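Nigritoxine (PDB 5M41) is a bacterial toxin of Vibrio nigripulchritudo directed against crustaceans and insects, with a fold described as new. Local coordinates at residues A[51-54]-A[60-63]; A[616-621]-A[626-631]; A[620-625]-A[639-644]. All coordinates share one frame; numbering follows the deposited sequence.

Contact 1. Residues A[51-54]-A[60-63]; sequences QIRE and NLDA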
ATOM      1  N   GLN A  51     -30.364  22.179  22.395  1.00 53.21           N
ATOM      2  CA  GLN A  51     -31.665  21.647  22.048  1.00 57.37           C
ATOM      3  C   GLN A  51     -32.760  22.199  22.974  1.00 59.11           C
ATOM      4  O   GLN A  51     -33.844  22.582  22.511  1.00 59.81           O
ATOM      5  CB  GLN A  51     -31.644  20.121  21.993  1.00 58.92           C
ATOM      6  CG  GLN A  51     -32.947  19.529  21.473  1.00 65.21           C
ATOM      7  CD  GLN A  51     -32.930  18.011  21.385  1.00 69.52           C
ATOM      8  OE1 GLN A  51     -33.961  17.385  21.112  1.00 73.94           O
ATOM      9  NE2 GLN A  51     -31.771  17.412  21.622  1.00 63.00           N
ATOM     10  N   ILE A  52     -32.460  22.277  24.268  1.00 57.25           N
ATOM     11  CA  ILE A  52     -33.397  22.860  25.233  1.00 57.95           C
ATOM     12  C   ILE A  52     -33.682  24.321  24.862  1.00 61.22           C
ATOM     13  O   ILE A  52     -34.838  24.756  24.859  1.00 62.56           O
ATOM     14  CB  ILE A  52     -32.883  22.780  26.692  1.00 53.09           C
ATOM     15  CG1 ILE A  52     -32.875  21.335  27.193  1.00 48.73           C
ATOM     16  CG2 ILE A  52     -33.757  23.635  27.613  1.00 53.88           C
ATOM     17  CD1 ILE A  52     -32.036  21.128  28.437  1.00 46.48           C
ATOM     18  N   ARG A  53     -32.625  25.062  24.544  1.00 62.36           N
ATOM     19  CA  ARG A  53     -32.748  26.469  24.240  1.00 68.22           C
ATOM     20  C   ARG A  53     -33.642  26.711  23.025  1.00 72.99           C
ATOM     21  O   ARG A  53     -34.614  27.459  23.120  1.00 74.91           O
ATOM     22  CB  ARG A  53     -31.375  27.111  24.048  1.00 70.03           C
ATOM     23  CG  ARG A  53     -31.432  28.620  23.871  1.00 77.11           C
ATOM     24  CD  ARG A  53     -30.124  29.290  24.256  1.00 83.03           C
ATOM     25  NE  ARG A  53     -29.013  28.932  23.368  1.00 90.20           N
ATOM     26  CZ  ARG A  53     -28.798  29.468  22.166  1.00 92.94           C
ATOM     27  NH1 ARG A  53     -29.626  30.393  21.682  1.00 94.87           N
ATOM     28  NH2 ARG A  53     -27.754  29.073  21.445  1.00 90.81           N
ATOM     29  N   GLU A  54     -33.328  26.063  21.905  1.00 77.97           N
ATOM     30  CA  GLU A  54     -34.055  26.266  20.647  1.00 86.45           C
ATOM     31  C   GLU A  54     -35.534  25.870  20.740  1.00 91.32           C
ATOM     32  O   GLU A  54     -36.384  26.443  20.056  1.00 91.99           O
ATOM     33  CB  GLU A  54     -33.371  25.519  19.493  1.00 88.61           C
ATOM     34  CG  GLU A  54     -33.527  24.003  19.546  1.00 95.40           C
ATOM     35  CD  GLU A  54     -32.961  23.282  18.330  1.00103.81           C
ATOM     36  OE1 GLU A  54     -32.865  23.899  17.243  1.00107.94           O
ATOM     37  OE2 GLU A  54     -32.622  22.082  18.460  1.00106.12           O
ATOM     38  N   ASN A  60     -32.885  31.909  26.943  1.00 89.59           N
ATOM     39  CA  ASN A  60     -31.884  32.135  28.000  1.00 90.84           C
ATOM     40  C   ASN A  60     -30.604  31.356  27.760  1.00 85.27           C
ATOM     41  O   ASN A  60     -30.661  30.174  27.455  1.00 84.12           O
ATOM     42  CB  ASN A  60     -32.431  31.707  29.370  1.00 95.51           C
ATOM     43  CG  ASN A  60     -33.613  32.542  29.830  1.00103.90           C
ATOM     44  OD1 ASN A  60     -34.263  33.230  29.038  1.00110.15           O
ATOM     45  ND2 ASN A  60     -33.902  32.479  31.124  1.00103.84           N
ATOM     46  N   LEU A  61     -29.457  32.011  27.923  1.00 81.79           N
ATOM     47  CA  LEU A  61     -28.160  31.357  27.735  1.00 80.20           C
ATOM     48  C   LEU A  61     -27.432  31.096  29.059  1.00 78.43           C
ATOM     49  O   LEU A  61     -26.221  30.875  29.056  1.00 77.46           O
ATOM     50  CB  LEU A  61     -27.256  32.183  26.800  1.00 77.83           C
ATOM     51  CG  LEU A  61     -27.511  32.260  25.290  1.00 81.75           C
ATOM     52  CD1 LEU A  61     -26.896  33.523  24.699  1.00 84.97           C
ATOM     53  CD2 LEU A  61     -26.974  31.038  24.567  1.00 80.65           C
ATOM     54  N   ASP A  62     -28.157  31.114  30.181  1.00 73.67           N
ATOM     55  CA  ASP A  62     -27.513  31.048  31.500  1.00 66.41           C
ATOM     56  C   ASP A  62     -26.700  29.774  31.679  1.00 59.40           C
ATOM     57  O   ASP A  62     -25.486  29.829  31.861  1.00 54.46           O
ATOM     58  CB  ASP A  62     -28.537  31.213  32.620  1.00 71.24           C
ATOM     59  CG  ASP A  62     -29.222  32.574  32.582  1.00 77.90           C
ATOM     60  OD1 ASP A  62     -28.540  33.600  32.338  1.00 78.50           O
ATOM     61  OD2 ASP A  62     -30.452  32.612  32.782  1.00 85.56           O
ATOM     62  N   ALA A  63     -27.374  28.634  31.594  1.00 56.37           N
ATOM     63  CA  ALA A  63     -26.718  27.344  31.714  1.00 55.86           C
ATOM     64  C   ALA A  63     -25.613  27.236  30.669  1.00 55.75           C
ATOM     65  O   ALA A  63     -24.476  26.932  31.012  1.00 51.80           O
ATOM     66  CB  ALA A  63     -27.727  26.226  31.561  1.00 54.53           C
TER

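Contact 2. Residues A[616-621]-A[626-631]; sequences GDFENK and MEWLVR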
ATOM      1  N   GLY A 616      14.326  10.039 -11.356  1.00 58.93           N
ATOM      2  CA  GLY A 616      13.402   9.570 -10.330  1.00 58.39           C
ATOM      3  C   GLY A 616      11.998   9.369 -10.868  1.00 58.59           C
ATOM      4  O   GLY A 616      11.149   8.820 -10.177  1.00 57.61           O
ATOM      5  N   ASP A 617      11.758   9.816 -12.103  1.00 58.62           N
ATOM      6  CA  ASP A 617      10.461   9.643 -12.764  1.00 59.17           C
ATOM      7  C   ASP A 617      10.621   9.295 -14.253  1.00 56.75           C
ATOM      8  O   ASP A 617      10.403  10.135 -15.135  1.00 57.07           O
ATOM      9  CB  ASP A 617       9.602  10.900 -12.577  1.00 62.20           C
ATOM     10  CG  ASP A 617       8.143  10.706 -13.018  1.00 66.31           C
ATOM     11  OD1 ASP A 617       7.798   9.672 -13.641  1.00 63.61           O
ATOM     12  OD2 ASP A 617       7.332  11.617 -12.743  1.00 69.35           O
ATOM     13  N   PHE A 618      10.957   8.040 -14.532  1.00 53.96           N
ATOM     14  CA  PHE A 618      11.181   7.612 -15.903  1.00 53.27           C
ATOM     15  C   PHE A 618      10.023   7.978 -16.822  1.00 56.20           C
ATOM     16  O   PHE A 618      10.246   8.516 -17.907  1.00 55.51           O
ATOM     17  CB  PHE A 618      11.416   6.101 -15.968  1.00 51.78           C
ATOM     18  CG  PHE A 618      11.909   5.622 -17.309  1.00 48.98           C
ATOM     19  CD1 PHE A 618      13.270   5.514 -17.559  1.00 46.48           C
ATOM     20  CD2 PHE A 618      11.010   5.297 -18.324  1.00 48.11           C
ATOM     21  CE1 PHE A 618      13.729   5.070 -18.783  1.00 46.31           C
ATOM     22  CE2 PHE A 618      11.463   4.846 -19.557  1.00 46.85           C
ATOM     23  CZ  PHE A 618      12.830   4.739 -19.786  1.00 46.31           C
ATOM     24  N   GLU A 619       8.798   7.670 -16.401  1.00 59.34           N
ATOM     25  CA  GLU A 619       7.611   7.892 -17.238  1.00 65.38           C
ATOM     26  C   GLU A 619       7.491   9.330 -17.703  1.00 67.99           C
ATOM     27  O   GLU A 619       7.126   9.587 -18.845  1.00 66.33           O
ATOM     28  CB  GLU A 619       6.326   7.503 -16.511  1.00 70.11           C
ATOM     29  CG  GLU A 619       5.943   6.050 -16.700  1.00 76.67           C
ATOM     30  CD  GLU A 619       4.444   5.829 -16.850  1.00 78.37           C
ATOM     31  OE1 GLU A 619       3.886   5.016 -16.085  1.00 81.56           O
ATOM     32  OE2 GLU A 619       3.826   6.452 -17.742  1.00 80.99           O
ATOM     33  N   ASN A 620       7.796  10.265 -16.809  1.00 67.82           N
ATOM     34  CA  ASN A 620       7.755  11.678 -17.155  1.00 72.41           C
ATOM     35  C   ASN A 620       8.729  12.036 -18.269  1.00 71.38           C
ATOM     36  O   ASN A 620       8.399  12.828 -19.146  1.00 76.76           O
ATOM     37  CB  ASN A 620       8.036  12.552 -15.931  1.00 71.46           C
ATOM     38  CG  ASN A 620       8.067  14.022 -16.274  1.00 74.24           C
ATOM     39  OD1 ASN A 620       7.035  14.635 -16.534  1.00 74.79           O
ATOM     40  ND2 ASN A 620       9.258  14.591 -16.300  1.00 77.28           N
ATOM     41  N   LYS A 621       9.921  11.442 -18.227  1.00 68.12           N
ATOM     42  CA  LYS A 621      10.998  11.757 -19.158  1.00 67.20           C
ATOM     43  C   LYS A 621      10.865  11.036 -20.498  1.00 70.06           C
ATOM     44  O   LYS A 621      10.890  11.661 -21.550  1.00 72.48           O
ATOM     45  CB  LYS A 621      12.350  11.438 -18.506  1.00 66.36           C
ATOM     46  CG  LYS A 621      13.568  11.668 -19.385  1.00 68.78           C
ATOM     47  CD  LYS A 621      13.798  13.142 -19.705  1.00 72.16           C
ATOM     48  CE  LYS A 621      14.678  13.278 -20.946  1.00 73.26           C
ATOM     49  NZ  LYS A 621      15.097  14.681 -21.231  1.00 75.94           N
ATOM     50  N   MET A 626       7.712   0.185 -19.292  1.00 48.20           N
ATOM     51  CA  MET A 626       7.504  -1.147 -19.833  1.00 51.30           C
ATOM     52  C   MET A 626       7.618  -1.155 -21.369  1.00 51.18           C
ATOM     53  O   MET A 626       8.303  -2.010 -21.961  1.00 48.80           O
ATOM     54  CB  MET A 626       6.122  -1.625 -19.386  1.00 53.58           C
ATOM     55  CG  MET A 626       5.845  -3.091 -19.597  1.00 56.80           C
ATOM     56  SD  MET A 626       4.382  -3.610 -18.667  1.00 61.66           S
ATOM     57  CE  MET A 626       4.951  -3.362 -17.017  1.00 61.48           C
ATOM     58  N   GLU A 627       6.942  -0.200 -22.005  1.00 50.45           N
ATOM     59  CA  GLU A 627       7.005  -0.054 -23.451  1.00 50.84           C
ATOM     60  C   GLU A 627       8.452   0.273 -23.841  1.00 49.45           C
ATOM     61  O   GLU A 627       8.977  -0.277 -24.821  1.00 47.80           O
ATOM     62  CB  GLU A 627       6.029   1.035 -23.932  1.00 53.63           C
ATOM     63  CG  GLU A 627       4.558   0.632 -23.827  1.00 56.63           C
ATOM     64  CD  GLU A 627       3.578   1.694 -24.314  1.00 58.60           C
ATOM     65  OE1 GLU A 627       3.938   2.867 -24.470  1.00 61.77           O
ATOM     66  OE2 GLU A 627       2.406   1.361 -24.534  1.00 66.43           O
ATOM     67  N   TRP A 628       9.110   1.135 -23.055  1.00 46.02           N
ATOM     68  CA  TRP A 628      10.470   1.537 -23.387  1.00 45.56           C
ATOM     69  C   TRP A 628      11.404   0.351 -23.422  1.00 44.29           C
ATOM     70  O   TRP A 628      12.231   0.233 -24.334  1.00 45.98           O
ATOM     71  CB  TRP A 628      10.979   2.658 -22.468  1.00 44.30           C
ATOM     72  CG  TRP A 628      12.291   3.261 -22.929  1.00 44.60           C
ATOM     73  CD1 TRP A 628      12.488   4.465 -23.605  1.00 45.51           C
ATOM     74  CD2 TRP A 628      13.636   2.688 -22.781  1.00 41.42           C
ATOM     75  NE1 TRP A 628      13.827   4.668 -23.860  1.00 45.23           N
ATOM     76  CE2 TRP A 628      14.560   3.635 -23.407  1.00 43.23           C
ATOM     77  CE3 TRP A 628      14.144   1.519 -22.216  1.00 41.33           C
ATOM     78  CZ2 TRP A 628      15.933   3.412 -23.441  1.00 42.15           C
ATOM     79  CZ3 TRP A 628      15.528   1.302 -22.259  1.00 39.24           C
ATOM     80  CH2 TRP A 628      16.393   2.223 -22.859  1.00 42.19           C
ATOM     81  N   LEU A 629      11.280  -0.541 -22.440  1.00 44.20           N
ATOM     82  CA  LEU A 629      12.187  -1.691 -22.302  1.00 43.21           C
ATOM     83  C   LEU A 629      11.966  -2.775 -23.365  1.00 44.26           C
ATOM     84  O   LEU A 629      12.924  -3.363 -23.877  1.00 44.87           O
ATOM     85  CB  LEU A 629      12.077  -2.300 -20.893  1.00 43.42           C
ATOM     86  CG  LEU A 629      12.666  -1.411 -19.783  1.00 44.22           C
ATOM     87  CD1 LEU A 629      12.191  -1.835 -18.389  1.00 43.09           C
ATOM     88  CD2 LEU A 629      14.192  -1.386 -19.880  1.00 42.13           C
ATOM     89  N   VAL A 630      10.705  -3.037 -23.684  1.00 43.13           N
ATOM     90  CA  VAL A 630      10.368  -3.960 -24.746  1.00 43.13           C
ATOM     91  C   VAL A 630      10.916  -3.387 -26.054  1.00 44.88           C
ATOM     92  O   VAL A 630      11.542  -4.106 -26.817  1.00 43.87           O
ATOM     93  CB  VAL A 630       8.836  -4.210 -24.820  1.00 43.09           C
ATOM     94  CG1 VAL A 630       8.449  -4.915 -26.121  1.00 44.36           C
ATOM     95  CG2 VAL A 630       8.386  -5.036 -23.616  1.00 42.52           C
ATOM     96  N   ARG A 631      10.716  -2.088 -26.286  1.00 45.20           N
ATOM     97  CA  ARG A 631      11.155  -1.461 -27.536  1.00 47.67           C
ATOM     98  C   ARG A 631      12.683  -1.421 -27.673  1.00 48.50           C
ATOM     99  O   ARG A 631      13.208  -1.397 -28.784  1.00 49.19           O
ATOM    100  CB  ARG A 631      10.542  -0.069 -27.672  1.00 51.93           C
ATOM    101  CG  ARG A 631      10.858   0.662 -28.969  1.00 54.81           C
ATOM    102  CD  ARG A 631      10.106   1.983 -29.057  1.00 59.27           C
ATOM    103  NE  ARG A 631      10.321   2.819 -27.875  1.00 62.21           N
ATOM    104  CZ  ARG A 631       9.352   3.217 -27.050  1.00 64.29           C
ATOM    105  NH1 ARG A 631       8.094   2.876 -27.280  1.00 64.34           N
ATOM    106  NH2 ARG A 631       9.639   3.968 -25.998  1.00 61.49           N
TER

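Contact 3. Residues A[620-625]-A[639-644]; sequences NKYGNE and DFDLKD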
ATOM      1  N   ASN A 620       7.796  10.265 -16.809  1.00 67.82           N
ATOM      2  CA  ASN A 620       7.755  11.678 -17.155  1.00 72.41           C
ATOM      3  C   ASN A 620       8.729  12.036 -18.269  1.00 71.38           C
ATOM      4  O   ASN A 620       8.399  12.828 -19.146  1.00 76.76           O
ATOM      5  CB  ASN A 620       8.036  12.552 -15.931  1.00 71.46           C
ATOM      6  CG  ASN A 620       8.067  14.022 -16.274  1.00 74.24           C
ATOM      7  OD1 ASN A 620       7.035  14.635 -16.534  1.00 74.79           O
ATOM      8  ND2 ASN A 620       9.258  14.591 -16.300  1.00 77.28           N
ATOM      9  N   LYS A 621       9.921  11.442 -18.227  1.00 68.12           N
ATOM     10  CA  LYS A 621      10.998  11.757 -19.158  1.00 67.20           C
ATOM     11  C   LYS A 621      10.865  11.036 -20.498  1.00 70.06           C
ATOM     12  O   LYS A 621      10.890  11.661 -21.550  1.00 72.48           O
ATOM     13  CB  LYS A 621      12.350  11.438 -18.506  1.00 66.36           C
ATOM     14  CG  LYS A 621      13.568  11.668 -19.385  1.00 68.78           C
ATOM     15  CD  LYS A 621      13.798  13.142 -19.705  1.00 72.16           C
ATOM     16  CE  LYS A 621      14.678  13.278 -20.946  1.00 73.26           C
ATOM     17  NZ  LYS A 621      15.097  14.681 -21.231  1.00 75.94           N
ATOM     18  N   TYR A 622      10.764   9.714 -20.459  1.00 66.76           N
ATOM     19  CA  TYR A 622      10.538   8.939 -21.662  1.00 66.73           C
ATOM     20  C   TYR A 622       9.187   8.285 -21.465  1.00 69.11           C
ATOM     21  O   TYR A 622       8.498   8.583 -20.499  1.00 75.68           O
ATOM     22  CB  TYR A 622      11.667   7.934 -21.869  1.00 63.32           C
ATOM     23  CG  TYR A 622      13.019   8.600 -21.997  1.00 60.65           C
ATOM     24  CD1 TYR A 622      13.248   9.569 -22.977  1.00 62.71           C
ATOM     25  CD2 TYR A 622      14.068   8.272 -21.141  1.00 57.32           C
ATOM     26  CE1 TYR A 622      14.480  10.197 -23.097  1.00 61.58           C
ATOM     27  CE2 TYR A 622      15.309   8.888 -21.254  1.00 59.43           C
ATOM     28  CZ  TYR A 622      15.510   9.850 -22.235  1.00 61.15           C
ATOM     29  OH  TYR A 622      16.735  10.469 -22.361  1.00 62.27           O
ATOM     30  N   GLY A 623       8.760   7.410 -22.347  1.00 68.78           N
ATOM     31  CA  GLY A 623       7.383   6.937 -22.182  1.00 67.72           C
ATOM     32  C   GLY A 623       7.120   6.038 -20.982  1.00 62.60           C
ATOM     33  O   GLY A 623       7.890   5.985 -20.019  1.00 59.19           O
ATOM     34  N   ASN A 624       5.993   5.345 -21.055  1.00 60.25           N
ATOM     35  CA  ASN A 624       5.782   4.113 -20.332  1.00 57.82           C
ATOM     36  C   ASN A 624       7.084   3.288 -20.316  1.00 54.75           C
ATOM     37  O   ASN A 624       7.686   3.018 -21.369  1.00 52.12           O
ATOM     38  CB  ASN A 624       4.658   3.363 -21.032  1.00 59.53           C
ATOM     39  CG  ASN A 624       4.360   2.021 -20.409  1.00 59.16           C
ATOM     40  OD1 ASN A 624       5.228   1.177 -20.260  1.00 55.47           O
ATOM     41  ND2 ASN A 624       3.099   1.805 -20.091  1.00 63.07           N
ATOM     42  N   GLU A 625       7.520   2.913 -19.115  1.00 51.55           N
ATOM     43  CA  GLU A 625       8.821   2.293 -18.936  1.00 50.44           C
ATOM     44  C   GLU A 625       8.823   0.878 -19.489  1.00 48.09           C
ATOM     45  O   GLU A 625       9.802   0.429 -20.081  1.00 47.39           O
ATOM     46  CB  GLU A 625       9.248   2.321 -17.465  1.00 49.46           C
ATOM     47  CG  GLU A 625      10.682   1.835 -17.241  1.00 49.37           C
ATOM     48  CD  GLU A 625      11.071   1.815 -15.769  1.00 50.34           C
ATOM     49  OE1 GLU A 625      10.365   2.462 -14.983  1.00 51.58           O
ATOM     50  OE2 GLU A 625      12.071   1.158 -15.399  1.00 50.07           O
ATOM     51  N   ASP A 639      20.195   4.687 -32.248  1.00 56.10           N
ATOM     52  CA  ASP A 639      18.805   5.124 -32.439  1.00 56.80           C
ATOM     53  C   ASP A 639      18.029   5.362 -31.137  1.00 55.91           C
ATOM     54  O   ASP A 639      16.795   5.468 -31.164  1.00 55.89           O
ATOM     55  CB  ASP A 639      18.039   4.120 -33.307  1.00 58.91           C
ATOM     56  CG  ASP A 639      18.489   4.120 -34.778  1.00 61.70           C
ATOM     57  OD1 ASP A 639      19.019   5.132 -35.279  1.00 63.41           O
ATOM     58  OD2 ASP A 639      18.296   3.089 -35.438  1.00 63.41           O
ATOM     59  N   PHE A 640      18.735   5.447 -30.008  1.00 53.95           N
ATOM     60  CA  PHE A 640      18.110   5.824 -28.724  1.00 54.27           C
ATOM     61  C   PHE A 640      18.116   7.344 -28.557  1.00 55.96           C
ATOM     62  O   PHE A 640      18.856   8.032 -29.255  1.00 59.35           O
ATOM     63  CB  PHE A 640      18.834   5.157 -27.549  1.00 49.56           C
ATOM     64  CG  PHE A 640      18.680   3.664 -27.522  1.00 48.24           C
ATOM     65  CD1 PHE A 640      17.601   3.075 -26.874  1.00 47.07           C
ATOM     66  CD2 PHE A 640      19.616   2.848 -28.146  1.00 48.17           C
ATOM     67  CE1 PHE A 640      17.453   1.697 -26.853  1.00 47.96           C
ATOM     68  CE2 PHE A 640      19.481   1.459 -28.126  1.00 48.47           C
ATOM     69  CZ  PHE A 640      18.391   0.883 -27.488  1.00 47.87           C
ATOM     70  N   ASP A 641      17.307   7.868 -27.635  1.00 58.21           N
ATOM     71  CA  ASP A 641      17.246   9.319 -27.386  1.00 59.96           C
ATOM     72  C   ASP A 641      18.636   9.908 -27.146  1.00 59.48           C
ATOM     73  O   ASP A 641      18.942  11.017 -27.588  1.00 57.79           O
ATOM     74  CB  ASP A 641      16.340   9.630 -26.194  1.00 64.79           C
ATOM     75  CG  ASP A 641      16.259  11.129 -25.886  1.00 71.60           C
ATOM     76  OD1 ASP A 641      15.566  11.858 -26.633  1.00 78.97           O
ATOM     77  OD2 ASP A 641      16.875  11.577 -24.889  1.00 72.65           O
ATOM     78  N   LEU A 642      19.485   9.167 -26.442  1.00 55.51           N
ATOM     79  CA  LEU A 642      20.845   9.614 -26.245  1.00 55.68           C
ATOM     80  C   LEU A 642      21.760   8.828 -27.160  1.00 56.32           C
ATOM     81  O   LEU A 642      21.646   7.597 -27.271  1.00 55.40           O
ATOM     82  CB  LEU A 642      21.264   9.506 -24.772  1.00 52.45           C
ATOM     83  CG  LEU A 642      20.420  10.316 -23.794  1.00 53.32           C
ATOM     84  CD1 LEU A 642      20.995  10.178 -22.389  1.00 50.74           C
ATOM     85  CD2 LEU A 642      20.313  11.797 -24.194  1.00 53.86           C
ATOM     86  N   LYS A 643      22.655   9.553 -27.831  1.00 57.26           N
ATOM     87  CA  LYS A 643      23.535   8.962 -28.833  1.00 57.16           C
ATOM     88  C   LYS A 643      24.982   9.297 -28.519  1.00 57.44           C
ATOM     89  O   LYS A 643      25.868   9.094 -29.344  1.00 57.94           O
ATOM     90  CB  LYS A 643      23.159   9.474 -30.223  1.00 59.80           C
ATOM     91  CG  LYS A 643      21.659   9.525 -30.481  1.00 59.55           C
ATOM     92  CD  LYS A 643      21.364   9.886 -31.929  1.00 62.44           C
ATOM     93  CE  LYS A 643      20.034   9.317 -32.413  1.00 62.74           C
ATOM     94  NZ  LYS A 643      18.897   9.593 -31.506  1.00 64.66           N
ATOM     95  N   ASP A 644      25.224   9.790 -27.308  1.00 57.29           N
ATOM     96  CA  ASP A 644      26.539  10.338 -26.943  1.00 58.91           C
ATOM     97  C   ASP A 644      27.717   9.374 -27.026  1.00 55.88           C
ATOM     98  O   ASP A 644      28.831   9.806 -27.322  1.00 55.83           O
ATOM     99  CB  ASP A 644      26.482  10.944 -25.542  1.00 61.51           C
ATOM    100  CG  ASP A 644      25.407  12.001 -25.430  1.00 68.55           C
ATOM    101  OD1 ASP A 644      25.682  13.157 -25.844  1.00 74.73           O
ATOM    102  OD2 ASP A 644      24.288  11.669 -24.968  1.00 63.27           O
TER

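Contact 1. Residues A[51-54]-A[60-63]
Across the loop joining helix 34-54 to helix 62-67, Arg-53, from the last turn of the first helix, packs on Asn-60 and Leu-61 just ahead of the second. The backbones stay apart, the nearest CA atoms, those of Arg-53 and Asn-60, being 6.9 Å from each other, so the side chain of Arg-53 spans the gap. Its CG lies anti to the backbone N (chi1 -174°) and CB points at the other segment; the bend at chi3 then turns the guanidinium past Leu-61. Leu-61, at the N-cap position of helix 62-67, answers with one branch: its CD2 sits over one face of the guanidinium, displaced toward the rim, 3.2 Å from Arg-53 NE and 3.4 Å from Arg-53 CZ. Lower on the chain, Arg-53 CD comes to 3.4 Å from the backbone carbonyl oxygen Asn-60 O, while the Asn-60 CB points away. Beyond the pair, Arg-53 also makes a cation-pi contact with Tyr-64 of helix 62-67, and Ile-52 of the same helix as Arg-53 rests on Tyr-110 of strand 110-113. No hydrogen bond or salt bridge crosses between 51-54 and 60-63. Their 126 Å² of buried surface therefore implies mainly van der Waals contact of Leu-61 CD2 over the flat cation, the Asn-60 carbonyl probably adding a weak electrostatic attraction, with no directional bond fixing the N-H groups to 60-63.

Contact 2. Residues A[616-621]-A[626-631]
Phe-618 and Trp-628 form a T-shaped (edge-to-face) aromatic pair that joins two consecutive short helices, 618-621 and 625-632, across the short connection between them. Phe-618 loses 59 Å² to the contact and Trp-628 loses 40 Å², nearly all of the 101 Å² buried, and both residues lie in the protein interior. The evidence for the T shape is direct: the Phe-618 ring and the five-membered ring of Trp-628 have centroids 5.1 Å apart and planes at 81°. The phenylalanine supplies the edge. Its CZ stands over one indole face, offset toward the rim, and Phe-618 CE2 leans to the root of the same side chain, 3.7 Å from Trp-628 CB. Both side chains have CG anti to the backbone N (chi1 near -170° in both), and in both the bond from CA to CB is aimed at the opposing helix, which is how each ring enters the gap.

The pair is part of a larger aromatic cluster. Phe-618 also meets the ring of Tyr-609 on helix 603-614, and Trp-628 packs on Thr-608 of that helix and on Phe-582.

The start of helix 618-621 is fixed separately. Asp-617 is its N-cap, accepting from Asn-620 N at Asp-617 OD1 over 3.2 Å with an N-H...O angle of 157°, the donor lying well above the carboxylate plane; the second oxygen, OD2, forms a salt bridge with Lys-408. This cap closes over the first turn of the helix, the one that carries Phe-618, whose CZ makes its closest approach to the indole at Trp-628 CG, 3.5 Å away.

Contact 3. Residues A[620-625]-A[639-644]
The backbones of Tyr-622 and Asp-641 remain well separated, with 8.8 Å between their CA atoms, the shortest CA distance between the two segments, so the link is made by side chains. Tyr-622, the first residue to leave helical geometry after helix 618-621, extends its ring toward the loop 639-644, and Tyr-622 OH donates a hydrogen bond of 2.8 Å to Asp-641 OD2. The hydroxyl reaches this oxygen from above the carboxylate plane, 39° out of it, and the ring and carboxylate planes are 61° apart. From the tyrosine side the acceptor lies near the ring plane, at the edge: Tyr-622 CE1 is 3.3 Å from the same OD2 and 3.4 Å from Asp-641 CG. Asp-641 has CG anti to its own N (chi1 179°), which brings the carboxylate to the CE1 flank of the phenol, beside its hydroxyl. Leu-642 CG stands loosely by, 4.0 Å from Tyr-622 OH.

One face of the Tyr-622 ring is covered by the preceding residue, with Lys-621 CG over its centre. Lys-621 NZ is 5.1 Å from Asp-641 OD2, too far for a salt bridge but near enough that its charge may help stabilise the carboxylate. Within the loop, Lys-643 NZ bonds to the carbonyl Phe-640 O at 2.7 Å. Helix 603-614 lies against both segments: Tyr-622 packs on Thr-608, whose OG1 is hydrogen-bonded to Leu-642 N. The arrangement is a tyrosine-carboxylate hydrogen bond at the surface, joining the connection between helices 618-621 and 625-632 to the irregular loop that leads into strand 649-652.

Overall arrangement
Contacts 2 and 3 form one continuous region, whereas contact 1 stands apart. The centres of contacts 2 and 3 are 8 Å apart, they share Asn-620 and Lys-621, and both use helix 618-621. They meet directly: Phe-618 CD2 lies 3.6 Å from Glu-625 CB, and Trp-628 CD1 is 4.0 Å from Tyr-622 CB, the touch that leads from the buried aromatic pair to the surface hydrogen bond. Contact 1 is on the other side of the chain's centre, with centres 66 Å from contact 2 and 71 Å from contact 3, and closes earlier in the sequence. The magnesium site of Val-189, Glu-192 and Asp-195 includes no residue of the three contacts.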